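Local structure of carbamate kinase (Aeropyrum pernix, 2E9Y) at residues N14-P19 against A30-A35; R48-H53 against E181-S186; P57-L62 against A83-W88; R116-V121 against P170-D175; F161-P166 against P209-V214. The protein probably catalyses the reversible transfer of a phosphate group between carbamoyl phosphate and ADP, as carbamate kinases of the amino acid kinase family do. One frame throughout, in Å; residues are numbered along the deposited sequence. Where two conformers were deposited one is given.

In the fold
From the N terminus, contact 1 closes a short loop that folds helix 13-16 and the loop after it against helix 25-44. Contact 2 joins strand 48-52 to helix 176-185 across 127 residues, and contacts 3 and 4 fall within that span. Contact 3 pairs helix 56-67 with helix 78-103 and is complete before contact 4 begins. Contact 4 brings strand 170-173 to strand 112-119 in the main sheet. Contact 5 links the small antiparallel sheet to the loop after strand 207-209, and its segments alternate along the chain with those of contacts 2 and 4. Contacts 1 and 3, 2 and 3, and 4 and 5 touch; contact 1 alone does not reach the second subunit.

Contact 1: N14-P19 against A30-A35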
# COMPACT_ATOMS: atom_id res chain seq x y z
N ASN A 14 -11.83 8.37 -14.34
CA ASN A 14 -12.53 9.60 -13.97
C ASN A 14 -12.84 9.73 -12.48
O ASN A 14 -13.20 10.81 -12.01
CB ASN A 14 -13.83 9.73 -14.78
CG ASN A 14 -14.87 8.69 -14.40
OD1 ASN A 14 -14.61 7.48 -14.43
ND2 ASN A 14 -16.06 9.15 -14.05
N ALA A 15 -12.70 8.64 -11.75
CA ALA A 15 -12.97 8.67 -10.32
C ALA A 15 -11.73 8.99 -9.49
O ALA A 15 -11.84 9.42 -8.34
CB ALA A 15 -13.54 7.33 -9.87
N ILE A 16 -10.56 8.81 -10.09
CA ILE A 16 -9.29 9.02 -9.38
C ILE A 16 -8.43 10.21 -9.79
O ILE A 16 -7.77 10.81 -8.93
CB ILE A 16 -8.42 7.75 -9.49
CG1 ILE A 16 -9.23 6.53 -9.06
CG2 ILE A 16 -7.17 7.89 -8.62
CD1 ILE A 16 -9.79 6.62 -7.65
N ALA A 17 -8.40 10.55 -11.07
CA ALA A 17 -7.48 11.52 -11.64
C ALA A 17 -8.23 12.63 -12.36
O ALA A 17 -9.40 12.51 -12.71
CB ALA A 17 -6.56 10.79 -12.61
N GLY A 18 -7.54 13.77 -12.54
CA GLY A 18 -8.18 14.89 -13.20
C GLY A 18 -8.20 14.71 -14.71
O GLY A 18 -7.59 13.81 -15.28
N PRO A 19 -8.98 15.58 -15.38
CA PRO A 19 -9.00 15.62 -16.83
C PRO A 19 -7.57 15.77 -17.36
O PRO A 19 -6.79 16.58 -16.89
CB PRO A 19 -9.83 16.83 -17.25
CG PRO A 19 -10.65 17.29 -16.04
CD PRO A 19 -9.88 16.58 -14.83
N ALA A 30 -9.64 16.03 -5.73
CA ALA A 30 -10.90 16.61 -6.18
C ALA A 30 -11.77 15.56 -6.88
O ALA A 30 -12.99 15.52 -6.69
CB ALA A 30 -10.63 17.77 -7.13
N ALA A 31 -11.14 14.71 -7.68
CA ALA A 31 -11.86 13.66 -8.39
C ALA A 31 -12.39 12.64 -7.39
O ALA A 31 -13.55 12.22 -7.46
CB ALA A 31 -10.94 12.97 -9.39
N VAL A 32 -11.54 12.24 -6.45
CA VAL A 32 -11.93 11.26 -5.45
C VAL A 32 -13.06 11.78 -4.56
O VAL A 32 -13.93 11.04 -4.12
CB VAL A 32 -10.70 10.93 -4.59
CG1 VAL A 32 -11.14 10.38 -3.24
CG2 VAL A 32 -9.83 9.91 -5.30
N LYS A 33 -13.06 13.08 -4.28
CA LYS A 33 -14.12 13.66 -3.46
C LYS A 33 -15.46 13.45 -4.17
O LYS A 33 -16.44 13.05 -3.55
CB LYS A 33 -13.88 15.16 -3.25
CG LYS A 33 -14.94 15.84 -2.38
CD LYS A 33 -14.63 17.31 -2.15
CE LYS A 33 -15.68 17.98 -1.28
NZ LYS A 33 -15.74 17.38 0.09
N ARG A 34 -15.48 13.72 -5.48
CA ARG A 34 -16.69 13.54 -6.26
C ARG A 34 -17.14 12.08 -6.23
O ARG A 34 -18.31 11.78 -6.02
CB ARG A 34 -16.47 13.97 -7.72
CG ARG A 34 -16.26 15.47 -7.91
CD ARG A 34 -16.43 15.88 -9.37
NE ARG A 34 -15.34 15.41 -10.23
CZ ARG A 34 -14.13 15.96 -10.26
NH1 ARG A 34 -13.84 17.00 -9.48
NH2 ARG A 34 -13.20 15.47 -11.07
N ALA A 35 -16.19 11.16 -6.44
CA ALA A 35 -16.51 9.74 -6.44
C ALA A 35 -16.98 9.24 -5.07
O ALA A 35 -17.90 8.42 -5.00
CB ALA A 35 -15.29 8.94 -6.89
O HOH W 1 -14.55 11.83 -10.10
O HOH W 2 -12.04 12.94 -12.97
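Ile16 sets its CG1 branch anti to its own carbonyl carbon (chi1 -52°), while Val32 turns CG1 anti to the backbone N (chi1 158°) and leaves CG2 beside that N. The two side chains therefore run alongside one another, and Ile16 CD1 meets Val32 CG2 at 4.0 Å. The first segment lies on the short, weakly bonded helix 13-16 and the loop after it, following strand 6-10 of the amino acid kinase fold; the second is part of helix 25-44. Alanines let the backbones come close: Ala15 CB touches Ala35 CB at 3.8 Å, and Ala31 CB points into the turn, 3.7 Å from Ala17 O. Ala15 O lies 3.4 Å from Val32 CA in a CH...O contact with 133° at the hydrogen; Val32 N is about as near but badly angled for a hydrogen bond. Polar links run through water instead. One water donates to Asn14 O and to Ala31 O (2.8 Å). A second donates to Asn14 O and to Ala17 O (2.7 Å) and accepts a weak bond from Arg34 NH2, whose guanidinium lays one face over Ala31 CA. Leu93 of helix 78-103 packs on both Ile16 and Val32. No direct hydrogen bond joins the segments: apolar packing, of the alanines and of Ile16 on Val32, holds them, while water supplies the polar link between the carbonyls Asn14 O and Ala31 O.

Contact 2: R48-H53 against E181-S186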
# COMPACT_ATOMS: atom_id res chain seq x y z
N ARG A 48 -23.76 -3.01 0.26
CA ARG A 48 -22.46 -3.27 0.88
C ARG A 48 -21.60 -3.33 -0.37
O ARG A 48 -22.07 -3.80 -1.42
CB ARG A 48 -22.44 -4.61 1.62
CG ARG A 48 -23.25 -4.63 2.91
CD ARG A 48 -22.97 -5.87 3.75
NE ARG A 48 -21.71 -5.78 4.50
CZ ARG A 48 -21.50 -4.96 5.53
NH1 ARG A 48 -22.46 -4.14 5.94
NH2 ARG A 48 -20.33 -4.95 6.15
N SER A 49 -20.36 -2.86 -0.31
CA SER A 49 -19.55 -2.87 -1.51
C SER A 49 -18.08 -3.17 -1.35
O SER A 49 -17.50 -3.04 -0.27
CB SER A 49 -19.68 -1.53 -2.22
OG SER A 49 -19.14 -0.49 -1.41
N VAL A 50 -17.49 -3.58 -2.46
CA VAL A 50 -16.06 -3.84 -2.58
C VAL A 50 -15.77 -2.98 -3.79
O VAL A 50 -16.24 -3.25 -4.90
CB VAL A 50 -15.75 -5.31 -2.89
CG1 VAL A 50 -14.25 -5.47 -3.14
CG2 VAL A 50 -16.17 -6.19 -1.72
N ILE A 51 -15.01 -1.91 -3.56
CA ILE A 51 -14.67 -0.95 -4.60
C ILE A 51 -13.30 -1.19 -5.19
O ILE A 51 -12.31 -1.22 -4.47
CB ILE A 51 -14.70 0.48 -4.01
CG1 ILE A 51 -16.06 0.74 -3.36
CG2 ILE A 51 -14.39 1.50 -5.10
CD1 ILE A 51 -16.10 1.98 -2.50
N THR A 52 -13.24 -1.38 -6.50
CA THR A 52 -11.96 -1.59 -7.18
C THR A 52 -11.70 -0.37 -8.05
O THR A 52 -12.58 0.49 -8.20
CB THR A 52 -11.98 -2.84 -8.07
OG1 THR A 52 -12.86 -2.63 -9.17
CG2 THR A 52 -12.45 -4.05 -7.28
N HIS A 53 -10.51 -0.29 -8.62
CA HIS A 53 -10.15 0.85 -9.46
C HIS A 53 -8.95 0.53 -10.34
O HIS A 53 -8.26 -0.46 -10.11
CB HIS A 53 -9.80 2.05 -8.57
CG HIS A 53 -8.64 1.79 -7.65
ND1 HIS A 53 -7.32 1.91 -8.05
CD2 HIS A 53 -8.60 1.43 -6.35
CE1 HIS A 53 -6.53 1.63 -7.03
NE2 HIS A 53 -7.28 1.34 -5.99
N GLU A 181 -13.43 -11.05 4.36
CA GLU A 181 -13.42 -10.74 5.78
C GLU A 181 -13.62 -9.24 6.00
O GLU A 181 -14.37 -8.83 6.89
CB GLU A 181 -12.09 -11.19 6.39
CG GLU A 181 -11.98 -12.70 6.55
CD GLU A 181 -10.56 -13.17 6.77
OE1 GLU A 181 -9.74 -12.37 7.28
OE2 GLU A 181 -10.25 -14.33 6.44
N ALA A 182 -12.94 -8.43 5.18
CA ALA A 182 -13.06 -6.99 5.30
C ALA A 182 -14.49 -6.55 5.03
O ALA A 182 -15.01 -5.66 5.69
CB ALA A 182 -12.11 -6.30 4.31
N SER A 183 -15.12 -7.19 4.05
CA SER A 183 -16.49 -6.88 3.66
C SER A 183 -17.49 -7.22 4.77
O SER A 183 -18.51 -6.55 4.93
CB SER A 183 -16.87 -7.63 2.38
OG SER A 183 -18.09 -7.16 1.85
N ALA A 184 -17.19 -8.27 5.52
CA ALA A 184 -18.06 -8.67 6.62
C ALA A 184 -18.02 -7.61 7.71
O ALA A 184 -19.01 -7.39 8.42
CB ALA A 184 -17.62 -10.02 7.17
N GLU A 185 -16.89 -6.93 7.84
CA GLU A 185 -16.71 -5.91 8.86
C GLU A 185 -17.06 -4.48 8.45
O GLU A 185 -17.35 -3.64 9.31
CB GLU A 185 -15.27 -5.94 9.39
CG GLU A 185 -14.91 -7.22 10.14
CD GLU A 185 -15.73 -7.40 11.40
OE1 GLU A 185 -15.70 -6.51 12.27
OE2 GLU A 185 -16.41 -8.44 11.52
N SER A 186 -17.02 -4.19 7.16
CA SER A 186 -17.34 -2.84 6.68
C SER A 186 -18.14 -2.84 5.39
O SER A 186 -17.92 -3.68 4.51
CB SER A 186 -16.05 -2.04 6.47
OG SER A 186 -16.34 -0.74 5.97
O HOH W 3 -20.66 -3.65 8.91
O HOH W 4 -18.39 -4.43 1.90
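Three hydrogen bonds hold the oxygen of one water between the segments: it donates to Ser49 O (2.7 Å) and to Ser186 O (2.8 Å), and accepts from Ser183 OG (2.7 Å). The site belongs to the alpha/beta core of the amino acid kinase fold, where helix 176-185 lies against strand 48-52 with the two short axes 8.8 Å apart and 137° between their directions. Ser183 places OG anti to its backbone N, on the side of the water. The direct link is made by Arg48, whose chain bends at chi3 (78°) and brings its guanidinium to the last turn of the helix. There Arg48 NH2 donates to Ser183 O at 2.7 Å, nearly straight at 165° and within both the guanidinium and the carbonyl plane, while NE adds a weak bond to the same oxygen. The carbonyls at this C-terminal end probably favour the positive charge. A further water accepts from Arg48 NH2 and donates weakly to Glu185 O. An alanine in place of Arg48 would probably cost the helix end this two-nitrogen grip and leave Ser183 O without its protein donor from the strand. Beyond Ser186, strand 188-191 runs parallel to strand 48-52, joined through backbone bonds of Ser49. Deeper along the strand the contact becomes thin packing, with Val50 CG2 resting 4.2 Å from Ser183 OG.

Contact 3: P57-L62 against A83-W88; sequences PQVGYL and AMTQAW
Two helices of the amino acid kinase fold, 56-67 and 78-103, pack across one another here; their short axes pass 9.5 Å apart with 124° between their directions. The interface is apolar, and no hydrogen bond crosses it. Trp88 makes the largest single contribution. With CG anti to its backbone N, its indole reaches over to the other helix and presents its six-membered ring to Gln58, Tyr61 and Leu62. Gln58 covers one face: its CG stands 3.9 Å from the centroid of the Trp88 six-membered ring and only 11° off the ring normal, a CH-pi contact, and its CB comes to 3.5 Å from Trp88 CZ3. Leu62 arrives at the edge, tip to tip, with its CG 4.0 Å from Trp88 CZ3. Tyr61 CD2 lies 3.7 Å from Trp88 CH2, the two rings meeting obliquely with planes 67° apart. Tyr61 OH continues to Pro74 O of the second subunit, and Trp88 itself packs on Met84 of that subunit, so the contact backs directly onto the dimer interface. An alanine at Trp88 would remove the indole and would probably leave Gln58, Tyr61 and Leu62 poorly packed, and is likely to weaken the subunit contact as well. Thr85 adds a second, smaller patch. Its hydroxyl turns back to Thr82 O and to Asn55, which leaves the methyl to face helix 56-67. Thr85 CG2 accordingly sits 3.7 Å from Val59 N and equally far, 3.7 Å, from Leu62 CD1, which also meets Met84 CB at 3.7 Å.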
# COMPACT_ATOMS: atom_id res chain seq x y z
N PRO A 57 -2.47 5.82 -15.16
CA PRO A 57 -1.62 7.01 -15.05
C PRO A 57 -0.68 6.95 -13.86
O PRO A 57 0.47 7.40 -13.93
CB PRO A 57 -2.63 8.15 -14.92
CG PRO A 57 -3.85 7.62 -15.62
CD PRO A 57 -3.90 6.19 -15.15
N GLN A 58 -1.17 6.39 -12.76
CA GLN A 58 -0.39 6.30 -11.53
C GLN A 58 0.81 5.36 -11.62
O GLN A 58 1.92 5.72 -11.24
CB GLN A 58 -1.30 5.88 -10.36
CG GLN A 58 -2.39 6.90 -10.04
CD GLN A 58 -3.58 6.85 -10.99
OE1 GLN A 58 -3.77 5.86 -11.71
NE2 GLN A 58 -4.38 7.91 -11.01
N VAL A 59 0.59 4.15 -12.12
CA VAL A 59 1.69 3.21 -12.23
C VAL A 59 2.66 3.70 -13.32
O VAL A 59 3.87 3.48 -13.24
CB VAL A 59 1.17 1.76 -12.53
CG1 VAL A 59 0.77 1.61 -13.99
CG2 VAL A 59 2.22 0.74 -12.13
N GLY A 60 2.13 4.42 -14.31
CA GLY A 60 2.99 4.95 -15.35
C GLY A 60 3.90 6.03 -14.77
O GLY A 60 5.09 6.09 -15.09
N TYR A 61 3.32 6.87 -13.92
CA TYR A 61 4.06 7.94 -13.26
C TYR A 61 5.21 7.36 -12.44
O TYR A 61 6.35 7.83 -12.52
CB TYR A 61 3.13 8.74 -12.34
CG TYR A 61 3.83 9.69 -11.39
CD1 TYR A 61 4.36 10.90 -11.85
CD2 TYR A 61 3.97 9.38 -10.04
CE1 TYR A 61 5.01 11.78 -10.97
CE2 TYR A 61 4.62 10.24 -9.16
CZ TYR A 61 5.14 11.44 -9.63
OH TYR A 61 5.76 12.30 -8.75
N LEU A 62 4.91 6.34 -11.63
CA LEU A 62 5.94 5.71 -10.82
C LEU A 62 7.05 5.11 -11.67
O LEU A 62 8.23 5.24 -11.35
CB LEU A 62 5.32 4.63 -9.93
CG LEU A 62 4.37 5.17 -8.87
CD1 LEU A 62 3.77 4.01 -8.07
CD2 LEU A 62 5.14 6.12 -7.93
N ALA A 83 1.77 -2.36 -6.39
CA ALA A 83 1.41 -2.40 -4.97
C ALA A 83 1.37 -0.98 -4.41
O ALA A 83 0.46 -0.61 -3.66
CB ALA A 83 2.43 -3.24 -4.19
N MET A 84 2.35 -0.17 -4.79
CA MET A 84 2.40 1.21 -4.36
C MET A 84 1.12 1.96 -4.74
O MET A 84 0.56 2.72 -3.97
CB MET A 84 3.61 1.88 -5.02
CG MET A 84 4.93 1.52 -4.34
SD MET A 84 6.32 2.42 -5.03
CE MET A 84 7.64 1.48 -4.24
N THR A 85 0.65 1.75 -5.97
CA THR A 85 -0.56 2.44 -6.41
C THR A 85 -1.79 2.01 -5.63
O THR A 85 -2.76 2.76 -5.52
CB THR A 85 -0.85 2.25 -7.94
OG1 THR A 85 -1.15 0.88 -8.24
CG2 THR A 85 0.35 2.70 -8.77
N GLN A 86 -1.78 0.79 -5.09
CA GLN A 86 -2.93 0.35 -4.31
C GLN A 86 -3.03 1.17 -3.03
O GLN A 86 -4.12 1.52 -2.58
CB GLN A 86 -2.85 -1.15 -3.97
CG GLN A 86 -2.90 -2.06 -5.20
CD GLN A 86 -3.00 -3.55 -4.86
OE1 GLN A 86 -2.67 -3.98 -3.75
NE2 GLN A 86 -3.43 -4.35 -5.84
N ALA A 87 -1.88 1.50 -2.44
CA ALA A 87 -1.88 2.30 -1.22
C ALA A 87 -2.13 3.78 -1.54
O ALA A 87 -2.85 4.47 -0.81
CB ALA A 87 -0.54 2.15 -0.50
N TRP A 88 -1.54 4.24 -2.64
CA TRP A 88 -1.69 5.63 -3.08
C TRP A 88 -3.16 5.94 -3.38
O TRP A 88 -3.78 6.77 -2.70
CB TRP A 88 -0.80 5.85 -4.30
CG TRP A 88 -0.93 7.15 -5.05
CD1 TRP A 88 -1.70 8.24 -4.72
CD2 TRP A 88 -0.27 7.49 -6.28
NE1 TRP A 88 -1.56 9.22 -5.68
CE2 TRP A 88 -0.69 8.78 -6.65
CE3 TRP A 88 0.63 6.81 -7.11
CZ2 TRP A 88 -0.24 9.42 -7.81
CZ3 TRP A 88 1.08 7.44 -8.27
CH2 TRP A 88 0.65 8.73 -8.61

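Contact 4: R116-V121 against P170-D175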
# COMPACT_ATOMS: atom_id res chain seq x y z
N ARG A 116 -3.38 -9.47 -4.52
CA ARG A 116 -2.66 -10.14 -5.60
C ARG A 116 -3.62 -10.95 -6.47
O ARG A 116 -4.64 -11.44 -5.99
CB ARG A 116 -1.66 -11.11 -4.99
CG ARG A 116 -0.48 -10.45 -4.25
CD ARG A 116 0.21 -11.42 -3.30
NE ARG A 116 -0.76 -11.89 -2.31
CZ ARG A 116 -0.42 -12.86 -1.44
NH1 ARG A 116 0.79 -13.41 -1.44
NH2 ARG A 116 -1.33 -13.27 -0.54
N VAL A 117 -3.31 -11.10 -7.75
CA VAL A 117 -4.15 -11.85 -8.66
C VAL A 117 -3.32 -12.93 -9.33
O VAL A 117 -2.23 -12.66 -9.84
CB VAL A 117 -4.77 -10.93 -9.74
CG1 VAL A 117 -5.57 -11.75 -10.74
CG2 VAL A 117 -5.66 -9.90 -9.09
N LEU A 118 -3.82 -14.16 -9.31
CA LEU A 118 -3.12 -15.29 -9.93
C LEU A 118 -3.35 -15.29 -11.44
O LEU A 118 -4.47 -15.16 -11.91
CB LEU A 118 -3.63 -16.62 -9.34
CG LEU A 118 -2.96 -17.91 -9.83
CD1 LEU A 118 -1.53 -17.96 -9.31
CD2 LEU A 118 -3.73 -19.12 -9.34
N VAL A 119 -2.26 -15.43 -12.21
CA VAL A 119 -2.36 -15.49 -13.66
C VAL A 119 -1.65 -16.76 -14.11
O VAL A 119 -0.91 -17.36 -13.33
CB VAL A 119 -1.73 -14.24 -14.34
CG1 VAL A 119 -2.48 -12.99 -13.89
CG2 VAL A 119 -0.25 -14.13 -14.00
N ASP A 120 -1.88 -17.18 -15.35
CA ASP A 120 -1.26 -18.40 -15.87
C ASP A 120 -0.03 -18.11 -16.71
O ASP A 120 -0.06 -17.28 -17.62
CB ASP A 120 -2.28 -19.20 -16.69
CG ASP A 120 -1.84 -20.63 -16.93
OD1 ASP A 120 -0.75 -20.84 -17.50
OD2 ASP A 120 -2.58 -21.56 -16.54
N VAL A 121 1.06 -18.81 -16.42
CA VAL A 121 2.31 -18.62 -17.13
C VAL A 121 2.21 -18.97 -18.62
O VAL A 121 3.04 -18.54 -19.42
CB VAL A 121 3.43 -19.47 -16.49
CG1 VAL A 121 3.16 -20.95 -16.73
CG2 VAL A 121 4.77 -19.07 -17.05
N PRO A 170 -6.97 -12.83 -15.59
CA PRO A 170 -7.01 -13.22 -14.18
C PRO A 170 -7.57 -14.63 -14.01
O PRO A 170 -8.55 -14.99 -14.65
CB PRO A 170 -7.89 -12.15 -13.54
CG PRO A 170 -8.85 -11.83 -14.64
CD PRO A 170 -7.96 -11.77 -15.87
N VAL A 171 -6.93 -15.43 -13.16
CA VAL A 171 -7.37 -16.80 -12.92
C VAL A 171 -8.08 -16.92 -11.58
O VAL A 171 -9.12 -17.57 -11.47
CB VAL A 171 -6.19 -17.78 -12.96
CG1 VAL A 171 -6.66 -19.19 -12.65
CG2 VAL A 171 -5.54 -17.73 -14.34
N SER A 172 -7.51 -16.29 -10.56
CA SER A 172 -8.11 -16.31 -9.23
C SER A 172 -7.59 -15.13 -8.43
O SER A 172 -6.51 -14.60 -8.72
CB SER A 172 -7.77 -17.62 -8.50
OG SER A 172 -6.38 -17.78 -8.33
N ILE A 173 -8.36 -14.69 -7.45
CA ILE A 173 -7.95 -13.57 -6.61
C ILE A 173 -7.32 -14.20 -5.37
O ILE A 173 -8.02 -14.74 -4.50
CB ILE A 173 -9.14 -12.69 -6.20
CG1 ILE A 173 -9.90 -12.21 -7.45
CG2 ILE A 173 -8.65 -11.50 -5.39
CD1 ILE A 173 -9.03 -11.53 -8.51
N VAL A 174 -6.00 -14.14 -5.30
CA VAL A 174 -5.26 -14.73 -4.19
C VAL A 174 -5.75 -14.29 -2.82
O VAL A 174 -5.87 -15.10 -1.89
CB VAL A 174 -3.75 -14.41 -4.32
CG1 VAL A 174 -2.99 -14.98 -3.14
CG2 VAL A 174 -3.22 -14.98 -5.63
N ASP A 175 -6.05 -13.00 -2.70
CA ASP A 175 -6.48 -12.43 -1.44
C ASP A 175 -7.98 -12.33 -1.24
O ASP A 175 -8.46 -11.54 -0.42
CB ASP A 175 -5.80 -11.07 -1.28
CG ASP A 175 -4.30 -11.21 -1.17
OD1 ASP A 175 -3.83 -11.72 -0.13
OD2 ASP A 175 -3.59 -10.85 -2.13
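A classic beta bulge interrupts the antiparallel pairing: Val171 and Ser172 both face the single residue Leu118. Two bonds bracket it, Leu118 N to Ser172 O at 2.8 Å and Val171 N to Leu118 O at 2.8 Å, each running nearly along the C=O axis. Val171 has the near-helical backbone (psi -43°) characteristic of the first position of a classic bulge. Beyond the bulge, Asp175 OD2 is held twice by one arginine: Arg116 N donates to its anti lone pair at 2.8 Å, and Arg116 NE to its syn lone pair at 3.0 Å, nearly straight (175°). Arg116 NH2 completes a side-on salt bridge to Asp175 OD1 at 3.0 Å, approaching from above the carboxylate plane; the two flat groups stand 24° apart. Val174 CG1 lies over one face of the guanidinium, 3.5 Å from Arg116 NH2. The charges continue across the dimer interface, since Glu98 of the second subunit pairs with Arg116 and Lys94 of the second subunit with Asp175, which would help to keep both groups ionised. On the sheet face of Val117, its CG1 meets Pro170 CB at 3.7 Å and its CG2 meets Ile173 CD1 at 3.8 Å, all lying alongside. Strand 170-173 thus borders strand 112-119, which also pairs with strand 197-201, while helix 216-226 packs on Pro170 and Ile173, and Leu207 of strand 207-209 touches Leu118 and Val174.

Contact 5: F161-P166 against P209-V214; sequences FRRVVP and PVEAVV
Glu211 starts with its CB 4.0 Å from Arg163 NH2, and CG follows anti to the carbonyl carbon, so the extended chain carries the carboxylate to the guanidinium tip of Arg163. The contact joins strand 161-165, part of the small antiparallel sheet that probably corresponds to the protruding subdomain of carbamate kinases, to the loop between strand 207-209 and helix 216-226. Glu211 CD lies at the guanidinium edge, 3.3 Å from Arg163 NH2. At the tip, Glu211 OE1 accepts from Arg163 NH2 at 2.8 Å and Glu211 OE2 from Arg163 NH1 at 3.1 Å, an end-on salt bridge with one nitrogen to each oxygen. Both bonds lie close to the guanidinium plane but strike the carboxylate from above its plane, in keeping with the 62° between the two planes. OE2 also accepts from the backbone N of Leu78. Arg163 reaches this point fully stretched, CG anti to its backbone N (chi1 178°), with Val165 CG1 over one face of its guanidinium and a cation-pi contact to Trp151. Past the strand end, Val213 N donates to Pro166 O at 2.9 Å, a bond of 164° almost in line with the C=O axis. Ala212 CB presses close to the same oxygen, 3.2 Å from Pro166 O. A charged pair and a backbone bond therefore tie the small sheet to the main body, and between them Val165 CG2 rests against Val213 CG1 at 4.2 Å.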
# COMPACT_ATOMS: atom_id res chain seq x y z
N PHE A 161 11.00 4.38 -28.03
CA PHE A 161 10.34 3.11 -27.76
C PHE A 161 9.58 3.10 -26.44
O PHE A 161 9.89 3.86 -25.53
CB PHE A 161 11.39 2.00 -27.72
CG PHE A 161 12.19 1.87 -28.98
CD1 PHE A 161 13.30 2.68 -29.19
CD2 PHE A 161 11.80 0.99 -29.97
CE1 PHE A 161 14.02 2.60 -30.38
CE2 PHE A 161 12.51 0.90 -31.16
CZ PHE A 161 13.62 1.71 -31.37
N ARG A 162 8.58 2.23 -26.36
CA ARG A 162 7.80 2.08 -25.14
C ARG A 162 8.03 0.65 -24.66
O ARG A 162 8.07 -0.28 -25.47
CB ARG A 162 6.29 2.25 -25.39
CG ARG A 162 5.83 3.66 -25.76
CD ARG A 162 6.12 4.68 -24.66
NE ARG A 162 5.48 4.39 -23.38
CZ ARG A 162 4.19 4.58 -23.11
NH1 ARG A 162 3.36 5.08 -24.03
NH2 ARG A 162 3.72 4.31 -21.89
N ARG A 163 8.20 0.47 -23.36
CA ARG A 163 8.36 -0.88 -22.85
C ARG A 163 6.95 -1.43 -22.81
O ARG A 163 6.03 -0.73 -22.38
CB ARG A 163 8.93 -0.90 -21.43
CG ARG A 163 9.05 -2.33 -20.89
CD ARG A 163 9.18 -2.39 -19.37
NE ARG A 163 9.36 -3.77 -18.92
CZ ARG A 163 9.46 -4.15 -17.65
NH1 ARG A 163 9.40 -3.26 -16.67
NH2 ARG A 163 9.64 -5.44 -17.36
N VAL A 164 6.75 -2.65 -23.28
CA VAL A 164 5.44 -3.27 -23.24
C VAL A 164 5.54 -4.49 -22.33
O VAL A 164 6.54 -5.20 -22.36
CB VAL A 164 4.95 -3.70 -24.65
CG1 VAL A 164 4.52 -2.47 -25.45
CG2 VAL A 164 6.05 -4.44 -25.39
N VAL A 165 4.52 -4.71 -21.52
CA VAL A 165 4.50 -5.84 -20.61
C VAL A 165 3.23 -6.64 -20.81
O VAL A 165 2.25 -6.14 -21.38
CB VAL A 165 4.56 -5.38 -19.13
CG1 VAL A 165 5.86 -4.63 -18.86
CG2 VAL A 165 3.36 -4.52 -18.80
N PRO A 166 3.23 -7.91 -20.37
CA PRO A 166 2.07 -8.79 -20.51
C PRO A 166 0.84 -8.33 -19.73
O PRO A 166 0.95 -7.73 -18.66
CB PRO A 166 2.58 -10.13 -19.96
CG PRO A 166 4.05 -10.07 -20.21
CD PRO A 166 4.39 -8.64 -19.84
N PRO A 209 5.72 -13.00 -7.70
CA PRO A 209 5.24 -11.82 -8.39
C PRO A 209 5.86 -11.74 -9.78
O PRO A 209 7.00 -12.13 -10.00
CB PRO A 209 5.62 -10.59 -7.57
CG PRO A 209 6.33 -11.07 -6.30
CD PRO A 209 6.67 -12.58 -6.67
N VAL A 210 5.13 -11.23 -10.77
CA VAL A 210 5.67 -11.09 -12.11
C VAL A 210 5.41 -9.68 -12.65
O VAL A 210 4.46 -9.02 -12.21
CB VAL A 210 5.06 -12.12 -13.10
CG1 VAL A 210 5.48 -13.52 -12.71
CG2 VAL A 210 3.55 -12.00 -13.13
N GLU A 211 6.24 -9.22 -13.57
CA GLU A 211 6.04 -7.90 -14.14
C GLU A 211 5.02 -7.99 -15.25
O GLU A 211 5.32 -8.42 -16.37
CB GLU A 211 7.35 -7.31 -14.66
CG GLU A 211 8.24 -6.74 -13.56
CD GLU A 211 9.34 -5.87 -14.11
OE1 GLU A 211 10.25 -6.41 -14.78
OE2 GLU A 211 9.30 -4.64 -13.88
N ALA A 212 3.80 -7.61 -14.93
CA ALA A 212 2.70 -7.64 -15.87
C ALA A 212 1.57 -6.83 -15.26
O ALA A 212 1.63 -6.45 -14.09
CB ALA A 212 2.24 -9.08 -16.10
N VAL A 213 0.55 -6.55 -16.06
CA VAL A 213 -0.61 -5.83 -15.55
C VAL A 213 -1.83 -6.71 -15.81
O VAL A 213 -1.81 -7.57 -16.69
CB VAL A 213 -0.79 -4.46 -16.25
CG1 VAL A 213 0.39 -3.56 -15.92
CG2 VAL A 213 -0.93 -4.64 -17.75
N VAL A 214 -2.87 -6.51 -15.02
CA VAL A 214 -4.10 -7.28 -15.18
C VAL A 214 -5.23 -6.29 -15.37
O VAL A 214 -5.31 -5.30 -14.65
CB VAL A 214 -4.36 -8.16 -13.94
CG1 VAL A 214 -5.70 -8.87 -14.06
CG2 VAL A 214 -3.23 -9.16 -13.78